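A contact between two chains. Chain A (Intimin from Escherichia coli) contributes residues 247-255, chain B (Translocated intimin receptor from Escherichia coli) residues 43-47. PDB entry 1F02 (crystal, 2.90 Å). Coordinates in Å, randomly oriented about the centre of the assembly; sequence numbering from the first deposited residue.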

# COMPACT_ATOMS: atom_id res chain seq x y z
N ALA A 247 14.77 -16.37 5.24
CA ALA A 247 16.04 -17.10 5.37
C ALA A 247 16.08 -18.25 4.38
O ALA A 247 17.07 -18.44 3.68
N GLN A 248 14.98 -19.01 4.31
CA GLN A 248 14.89 -20.14 3.41
C GLN A 248 14.68 -19.73 1.95
O GLN A 248 15.20 -20.39 1.03
N ASP A 249 13.93 -18.66 1.72
CA ASP A 249 13.69 -18.19 0.35
C ASP A 249 15.04 -18.02 -0.36
O ASP A 249 15.22 -18.45 -1.50
N ALA A 250 15.98 -17.40 0.35
CA ALA A 250 17.33 -17.18 -0.17
C ALA A 250 17.85 -18.49 -0.78
O ALA A 250 18.08 -18.58 -1.98
N LYS A 251 18.01 -19.49 0.08
CA LYS A 251 18.48 -20.81 -0.32
C LYS A 251 17.71 -21.37 -1.51
O LYS A 251 18.30 -21.77 -2.51
N SER A 252 16.39 -21.40 -1.38
CA SER A 252 15.54 -21.92 -2.45
C SER A 252 15.62 -21.04 -3.69
O SER A 252 15.06 -21.39 -4.73
N GLY A 253 16.32 -19.91 -3.58
CA GLY A 253 16.46 -19.01 -4.71
C GLY A 253 15.13 -18.44 -5.19
O GLY A 253 14.93 -18.22 -6.38
N VAL A 254 14.22 -18.20 -4.25
CA VAL A 254 12.91 -17.65 -4.60
C VAL A 254 12.42 -16.58 -3.62
O VAL A 254 13.03 -16.34 -2.57
N ALA A 255 11.31 -15.93 -3.98
CA ALA A 255 10.73 -14.88 -3.15
C ALA A 255 9.21 -14.96 -3.16
O ALA A 255 8.63 -15.87 -3.76
N LEU B 43 13.43 -26.54 -10.47
CA LEU B 43 13.19 -26.81 -9.05
C LEU B 43 13.97 -25.78 -8.22
O LEU B 43 14.85 -25.10 -8.75
N LYS B 44 13.64 -25.68 -6.93
CA LYS B 44 14.34 -24.75 -6.03
C LYS B 44 15.82 -25.13 -5.92
O LYS B 44 16.16 -26.32 -5.83
N ASP B 45 16.68 -24.12 -5.90
CA ASP B 45 18.12 -24.34 -5.82
C ASP B 45 18.57 -25.26 -4.68
O ASP B 45 19.33 -26.20 -4.91
N ASP B 46 18.11 -25.02 -3.46
CA ASP B 46 18.52 -25.88 -2.35
C ASP B 46 18.06 -27.32 -2.58
O ASP B 46 18.42 -28.22 -1.83
N ILE B 47 17.25 -27.53 -3.62
CA ILE B 47 16.76 -28.86 -3.94
C ILE B 47 17.64 -29.46 -5.04
O ILE B 47 18.01 -30.63 -4.99

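Contact between the C-terminal end of an intimin helix (chain A) and the start of a helix in the translocated intimin receptor (chain B), a contact between intimin and its receptor. The hydrogen bonds that can be assigned across it are long and weak. The backbone supplies one of them: Asp B45 N donates to Ser A252 O at 3.4 Å with an N-H...O angle of 146°, so that an amide in the first turn of the receptor helix meets a carbonyl at the end of the intimin helix. Close by, Lys A251 O lies 3.4 Å from Asp B46 N.

The hydroxyl of Ser A252 (chi1 m) provides the side-chain counterpart. Its OG is 3.4 Å from Asp B46 OD1 and 3.5 Å from Asp B46 OD2, and also 3.4 Å from Gln A248 O one turn back in its own helix; each is a weak hydrogen bond at best, and one proton cannot serve all three. Asp B46, with chi1 p, points its CA-to-CB bond toward intimin and brings its carboxylate to this hydroxyl. Gln A248 (chi1 t, chi2 p) starts out sideways, but the end of its side chain comes nearer and reaches the same carboxylate. Lys A251 NZ stands 4.5 Å from Asp B46 OD1, near enough for opposite charges to feel each other but beyond a salt bridge.

Around these polar groups, carbon atoms of the side chains pack against both oxygens and other carbons. Lys A251 (m, t, p, t) leaves its helix sideways, and its CB meets Asp B46 CB at 4.0 Å. Lys B44, at the N-cap position, points toward intimin with chi1 m and the rest of its chain extended in t rotamers; its CD comes within 3.2 Å of Ser A252 OG, and its CE lies 4.3 Å from Val A254 CG2. The lysine thus packs its methylenes along intimin while NZ is hydrogen-bonded elsewhere in the structure. Val A254 (chi1 m) points toward the receptor from the strand that follows the helix.

Between helix and strand, Gly A253 turns the chain with a positive phi in a Schellman motif, anchored by the bond from Val A254 N to Asp A249 O, 2.9 Å. Its bare CA lets Asp B45 (chi1 m) approach, with OD2 3.2 Å from Gly A253 CA; a CB here would fall 1.8 Å from Asp B45 OD2 and clash. Ala A247, Asp A249, Ala A250 and Ala A255 make no contact with the receptor stretch, nor do Leu B43 and Ile B47 with intimin's.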

# COMPACT_ATOMS: atom_id res chain seq x y z
CB ALA A 247 16.20 -17.63 6.80
CB GLN A 248 13.78 -21.09 3.87
CG GLN A 248 13.59 -22.35 3.02
CD GLN A 248 14.89 -23.12 2.75
OE1 GLN A 248 15.60 -22.84 1.78
NE2 GLN A 248 15.19 -24.08 3.61
CB ASP A 249 12.95 -16.84 0.35
CG ASP A 249 11.48 -16.96 0.77
OD1 ASP A 249 10.77 -15.93 0.74
OD2 ASP A 249 11.05 -18.07 1.14
CB ALA A 250 18.24 -16.72 0.95
CB LYS A 251 18.35 -21.79 0.85
CG LYS A 251 19.22 -21.49 2.05
CD LYS A 251 18.94 -22.48 3.18
CE LYS A 251 19.07 -23.93 2.71
NZ LYS A 251 18.70 -24.90 3.78
CB SER A 252 14.09 -22.01 -1.97
OG SER A 252 13.96 -22.89 -0.87
CB VAL A 254 11.84 -18.76 -4.67
CG1 VAL A 254 12.14 -19.67 -5.84
CG2 VAL A 254 11.82 -19.56 -3.38
CB ALA A 255 11.18 -13.51 -3.65
CB LEU B 43 13.69 -28.21 -8.68
CG LEU B 43 13.01 -29.46 -9.22
CD1 LEU B 43 13.76 -30.68 -8.72
CD2 LEU B 43 11.56 -29.53 -8.75
CB LYS B 44 13.72 -24.78 -4.62
CG LYS B 44 12.42 -24.03 -4.45
CD LYS B 44 11.95 -24.20 -3.02
CE LYS B 44 10.57 -23.63 -2.80
NZ LYS B 44 10.00 -24.17 -1.53
CB ASP B 45 18.83 -23.00 -5.72
CG ASP B 45 18.40 -22.04 -6.81
OD1 ASP B 45 18.10 -22.52 -7.92
OD2 ASP B 45 18.35 -20.82 -6.56
CB ASP B 46 17.99 -25.36 -1.01
CG ASP B 46 16.49 -25.49 -0.87
OD1 ASP B 46 15.99 -25.41 0.27
OD2 ASP B 46 15.81 -25.66 -1.91
CB ILE B 47 15.29 -28.83 -4.42
CG1 ILE B 47 14.37 -28.47 -3.25
CG2 ILE B 47 14.90 -30.18 -5.04
CD1 ILE B 47 14.42 -29.46 -2.09